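Local atomic coordinates of lactate racemase (Thermoanaerobacterium thermosaccharolyticum, PDB entry 2YJG), a protein that interconverts the D- and L-isomers of lactate with the help of a nickel-pincer cofactor derived from nicotinic acid mononucleotide. Residues Asn218-His221 with Arg222-Tyr226; Gly52-Leu56 with Gln57-Glu61. All coordinates share one frame; numbering follows the deposited sequence.

Contact 1 (Asn218-His221 with Arg222-Tyr226); sequences NPIH and RDMIY
Asn218 O accepts from Arg222 N at 2.9 Å and His221 O from Ile225 N at the same length, the outer two of four successive i to i+4 bonds that wind the first turns of helix 219-230. Between them Pro219 O takes Asp223 N and Ile220 O takes Met224 N. Asn218 is the N-cap: its OD1 accepts from Ile220 N at 3.0 Å and, more weakly, from His221 N, while ND2 is bound by the carbonyls of Phe176 and Val214. Pro219 opens the helix, and a water donates to both its O and Asp223 OD1, whose carboxylate also meets Ser149 through OD2.

With CG anti to the backbone N (chi1 177°), the His221 ring swings out to where Ile225 covers one of its faces, a CH-pi contact with CG1 3.6 Å from the ring centroid and displaced toward the rim. ND1 of the same ring is hydrogen-bonded to Arg183 NE. With the imidazole cut back to an alanine, Ile225 CG1 is likely to lose the ring face it covers, and Arg183 NE its partner on the ring. On the neighbouring flank of the helix, Ile220 and Met224 lie side by side, pointing the same way, and Met224 carries the contact close to Lys184, the probable covalent attachment point of the cofactor. The packing of this pair is tight, Met224 CE coming to 3.4 Å from Ile220 CG2.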
loop_
_atom_site.group_PDB
_atom_site.type_symbol
_atom_site.label_atom_id
_atom_site.label_comp_id
_atom_site.label_asym_id
_atom_site.label_seq_id
_atom_site.Cartn_x
_atom_site.Cartn_y
_atom_site.Cartn_z
ATOM N N ASN A 218 8.366 -21.418 -32.837
ATOM C CA ASN A 218 9.151 -20.411 -32.070
ATOM C C ASN A 218 9.684 -21.068 -30.807
ATOM O O ASN A 218 8.897 -21.447 -29.934
ATOM C CB ASN A 218 8.308 -19.152 -31.715
ATOM C CG ASN A 218 9.086 -18.108 -30.974
ATOM O OD1 ASN A 218 10.142 -18.405 -30.400
ATOM N ND2 ASN A 218 8.642 -16.833 -31.063
ATOM N N PRO A 219 11.012 -21.267 -30.717
ATOM C CA PRO A 219 11.508 -22.087 -29.608
ATOM C C PRO A 219 11.416 -21.407 -28.252
ATOM O O PRO A 219 11.376 -22.102 -27.260
ATOM C CB PRO A 219 12.975 -22.303 -29.982
ATOM C CG PRO A 219 13.343 -21.105 -30.786
ATOM C CD PRO A 219 12.123 -20.851 -31.598
ATOM N N ILE A 220 11.392 -20.072 -28.233
ATOM C CA ILE A 220 11.235 -19.294 -26.999
ATOM C C ILE A 220 9.865 -19.608 -26.440
ATOM O O ILE A 220 9.688 -19.998 -25.278
ATOM C CB ILE A 220 11.368 -17.733 -27.239
ATOM C CG1 ILE A 220 12.756 -17.436 -27.744
ATOM C CG2 ILE A 220 11.132 -17.016 -25.916
ATOM C CD1 ILE A 220 13.054 -16.092 -28.387
ATOM N N HIS A 221 8.893 -19.502 -27.320
ATOM C CA HIS A 221 7.494 -19.797 -27.025
ATOM C C HIS A 221 7.296 -21.247 -26.633
ATOM O O HIS A 221 6.584 -21.576 -25.662
ATOM C CB HIS A 221 6.647 -19.444 -28.225
ATOM C CG HIS A 221 5.202 -19.768 -28.053
ATOM N ND1 HIS A 221 4.406 -19.148 -27.112
ATOM C CD2 HIS A 221 4.425 -20.664 -28.687
ATOM C CE1 HIS A 221 3.187 -19.640 -27.206
ATOM N NE2 HIS A 221 3.170 -20.560 -28.156
ATOM N N ARG A 222 7.981 -22.152 -27.312
ATOM C CA ARG A 222 7.898 -23.576 -26.934
ATOM C C ARG A 222 8.326 -23.844 -25.486
ATOM O O ARG A 222 7.656 -24.593 -24.768
ATOM C CB ARG A 222 8.775 -24.409 -27.916
ATOM C CG ARG A 222 8.734 -25.910 -27.637
ATOM C CD ARG A 222 9.668 -26.768 -28.571
ATOM N NE ARG A 222 9.636 -28.201 -28.197
ATOM C CZ ARG A 222 10.529 -29.135 -28.580
ATOM N NH1 ARG A 222 11.589 -28.830 -29.334
ATOM N NH2 ARG A 222 10.371 -30.399 -28.192
ATOM N N ASP A 223 9.458 -23.280 -25.062
ATOM C CA ASP A 223 9.891 -23.393 -23.649
ATOM C C ASP A 223 8.890 -22.766 -22.687
ATOM O O ASP A 223 8.643 -23.343 -21.617
ATOM C CB ASP A 223 11.332 -22.846 -23.437
ATOM C CG ASP A 223 12.420 -23.935 -23.681
ATOM O OD1 ASP A 223 12.104 -25.029 -24.268
ATOM O OD2 ASP A 223 13.542 -23.689 -23.267
ATOM N N MET A 224 8.298 -21.610 -23.057
ATOM C CA MET A 224 7.345 -20.933 -22.201
ATOM C C MET A 224 6.087 -21.754 -21.996
ATOM O O MET A 224 5.532 -21.810 -20.891
ATOM C CB MET A 224 6.988 -19.569 -22.817
ATOM C CG MET A 224 8.157 -18.562 -22.930
ATOM S SD MET A 224 7.553 -17.101 -23.851
ATOM C CE MET A 224 8.917 -15.875 -23.572
ATOM N N ILE A 225 5.627 -22.369 -23.074
ATOM C CA ILE A 225 4.406 -23.172 -23.093
ATOM C C ILE A 225 4.607 -24.370 -22.166
ATOM O O ILE A 225 3.735 -24.697 -21.337
ATOM C CB ILE A 225 4.066 -23.569 -24.523
ATOM C CG1 ILE A 225 3.443 -22.364 -25.248
ATOM C CG2 ILE A 225 3.181 -24.823 -24.564
ATOM C CD1 ILE A 225 2.158 -21.899 -24.671
ATOM N N TYR A 226 5.780 -24.991 -22.288
ATOM C CA TYR A 226 6.082 -26.136 -21.433
ATOM C C TYR A 226 6.188 -25.736 -19.988
ATOM O O TYR A 226 5.617 -26.432 -19.111
ATOM C CB TYR A 226 7.347 -26.798 -21.879
ATOM C CG TYR A 226 7.696 -28.039 -21.117
ATOM C CD1 TYR A 226 8.436 -27.992 -19.918
ATOM C CD2 TYR A 226 7.377 -29.286 -21.645
ATOM C CE1 TYR A 226 8.810 -29.183 -19.272
ATOM C CE2 TYR A 226 7.752 -30.444 -21.018
ATOM C CZ TYR A 226 8.443 -30.399 -19.840
ATOM O OH TYR A 226 8.745 -31.626 -19.270
HETATM O O HOH W 1 12.294 -24.704 -26.960
#

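Contact 2 (Gly52-Leu56 with Gln57-Glu61); sequences GTKRL and QDLAE
Thr53 reaches Leu59 only loosely, OG1 lying 4.4 Å from CD1; its hydroxyl instead donates to Lys54 O at 2.7 Å, while the residue rests on Phe235 and His254. Lys54 follows, its chain bent at chi3 (-55°), which brings CE across the Leu59 side chain. CE and Leu59 CD2 are 3.4 Å apart, closer than usual for two carbons, whereas the ammonium lies well away from the Asp58 carboxylate.

Arg55 is the N-cap residue of the short helix 56-59, and both its backbone O and its backbone N engage the first turn. Arg55 O accepts from Leu59 N at 3.0 Å and, through a weak bond, from Asp58 N; Arg55 N donates to a water that in turn donates to Asp58 OD2. The other carboxylate oxygen of Asp58 forms a salt bridge with Lys93. The Arg55 guanidinium stacks on the Gln57 amide, their planes 18° apart, with NE2 3.4 Å above the centre of the guanidinium face. Gln57 CG sits between its backbone N and carbonyl carbon (chi1 66°), and the chain extends from there toward Arg55. Glu89 of helix 79-91 holds both residues, its OE1 in a salt bridge with Arg55 NH2 and its OE2 accepting from Gln57 N.

Leu56 turns its side chain inward onto Leu86, Ile90, Val166 and Phe235, and Leu56 O accepts from Ala60 N at 2.9 Å.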
loop_
_atom_site.group_PDB
_atom_site.type_symbol
_atom_site.label_atom_id
_atom_site.label_comp_id
_atom_site.label_asym_id
_atom_site.label_seq_id
_atom_site.Cartn_x
_atom_site.Cartn_y
_atom_site.Cartn_z
ATOM N N GLY A 52 -12.082 -23.533 -23.310
ATOM C CA GLY A 52 -11.251 -24.719 -23.059
ATOM C C GLY A 52 -11.174 -25.206 -21.600
ATOM O O GLY A 52 -10.421 -26.119 -21.310
ATOM N N THR A 53 -11.918 -24.566 -20.707
ATOM C CA THR A 53 -12.040 -24.954 -19.282
ATOM C C THR A 53 -13.387 -24.633 -18.711
ATOM O O THR A 53 -14.183 -23.905 -19.290
ATOM C CB THR A 53 -11.031 -24.219 -18.314
ATOM O OG1 THR A 53 -11.352 -22.810 -18.215
ATOM C CG2 THR A 53 -9.658 -24.406 -18.746
ATOM N N LYS A 54 -13.634 -25.191 -17.523
ATOM C CA LYS A 54 -14.728 -24.766 -16.699
ATOM C C LYS A 54 -14.519 -23.296 -16.316
ATOM O O LYS A 54 -13.387 -22.757 -16.413
ATOM C CB LYS A 54 -14.781 -25.616 -15.408
ATOM C CG LYS A 54 -14.977 -27.139 -15.633
ATOM C CD LYS A 54 -15.073 -27.933 -14.285
ATOM C CE LYS A 54 -13.866 -27.684 -13.359
ATOM N NZ LYS A 54 -13.845 -28.484 -12.092
ATOM N N ARG A 55 -15.598 -22.659 -15.878
ATOM C CA ARG A 55 -15.476 -21.345 -15.255
ATOM C C ARG A 55 -14.565 -21.365 -14.055
ATOM O O ARG A 55 -14.452 -22.361 -13.344
ATOM C CB ARG A 55 -16.846 -20.809 -14.853
ATOM C CG ARG A 55 -17.517 -20.085 -15.962
ATOM C CD ARG A 55 -18.808 -19.604 -15.567
ATOM N NE ARG A 55 -18.771 -18.466 -14.669
ATOM C CZ ARG A 55 -19.843 -17.823 -14.237
ATOM N NH1 ARG A 55 -21.060 -18.211 -14.632
ATOM N NH2 ARG A 55 -19.718 -16.794 -13.409
ATOM N N LEU A 56 -13.921 -20.228 -13.830
ATOM C CA LEU A 56 -13.031 -20.064 -12.699
ATOM C C LEU A 56 -13.789 -20.312 -11.393
ATOM O O LEU A 56 -13.249 -20.929 -10.516
ATOM C CB LEU A 56 -12.348 -18.684 -12.742
ATOM C CG LEU A 56 -11.388 -18.339 -11.580
ATOM C CD1 LEU A 56 -10.328 -19.386 -11.345
ATOM C CD2 LEU A 56 -10.826 -16.959 -11.836
ATOM N N GLN A 57 -15.040 -19.877 -11.272
ATOM C CA GLN A 57 -15.818 -20.174 -10.044
ATOM C C GLN A 57 -15.839 -21.663 -9.706
ATOM O O GLN A 57 -15.778 -22.043 -8.550
ATOM C CB GLN A 57 -17.237 -19.630 -10.138
ATOM C CG GLN A 57 -18.138 -20.267 -11.184
ATOM C CD GLN A 57 -19.596 -19.826 -11.019
ATOM O OE1 GLN A 57 -19.926 -19.120 -10.068
ATOM N NE2 GLN A 57 -20.481 -20.274 -11.929
ATOM N N ASP A 58 -15.982 -22.500 -10.723
ATOM C CA ASP A 58 -16.016 -23.957 -10.558
ATOM C C ASP A 58 -14.662 -24.536 -10.284
ATOM O O ASP A 58 -14.508 -25.406 -9.422
ATOM C CB ASP A 58 -16.657 -24.604 -11.781
ATOM C CG ASP A 58 -18.119 -24.268 -11.888
ATOM O OD1 ASP A 58 -18.756 -24.094 -10.838
ATOM O OD2 ASP A 58 -18.639 -24.170 -13.032
ATOM N N LEU A 59 -13.643 -24.031 -10.971
ATOM C CA LEU A 59 -12.295 -24.461 -10.672
ATOM C C LEU A 59 -11.810 -24.140 -9.256
ATOM O O LEU A 59 -10.984 -24.884 -8.684
ATOM C CB LEU A 59 -11.320 -23.787 -11.652
ATOM C CG LEU A 59 -11.362 -24.228 -13.101
ATOM C CD1 LEU A 59 -10.325 -23.397 -13.928
ATOM C CD2 LEU A 59 -11.086 -25.738 -13.291
ATOM N N ALA A 60 -12.290 -23.007 -8.719
ATOM C CA ALA A 60 -11.868 -22.494 -7.420
ATOM C C ALA A 60 -12.661 -23.118 -6.248
ATOM O O ALA A 60 -12.316 -22.938 -5.078
ATOM C CB ALA A 60 -12.104 -20.984 -7.397
ATOM N N GLU A 61 -13.782 -23.736 -6.561
ATOM C CA GLU A 61 -14.608 -24.363 -5.521
ATOM C C GLU A 61 -13.827 -25.426 -4.746
ATOM O O GLU A 61 -13.219 -26.335 -5.347
ATOM C CB GLU A 61 -15.874 -24.966 -6.155
ATOM C CG GLU A 61 -16.943 -25.422 -5.153
ATOM C CD GLU A 61 -18.247 -25.830 -5.769
ATOM O OE1 GLU A 61 -18.284 -26.213 -6.957
ATOM O OE2 GLU A 61 -19.256 -25.782 -5.052
HETATM O O HOH W 2 -17.932 -24.181 -15.679
#

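In the fold
Contact 2 comes first along the chain and contact 1 about 160 residues later; their centres are 25 Å apart and their nearest atoms about 13 Å, without touching. Both surround the beginnings of helices, 56-59 in contact 2 and 219-230 in contact 1. Each helix is followed by a strand of the same mixed sheet, 66-71 and 233-241 respectively, and contact 2 also packs against strands 164-170 and 233-241 of that sheet. Their settings differ: the centre of Gly52-Glu61 lies about 29 Å from the centre of the chain and away from the annotated sites, whereas that of Asn218-Tyr226 is deeper, at about 15 Å, and places Met224 near Lys184 and His200, the probable cofactor-binding residues.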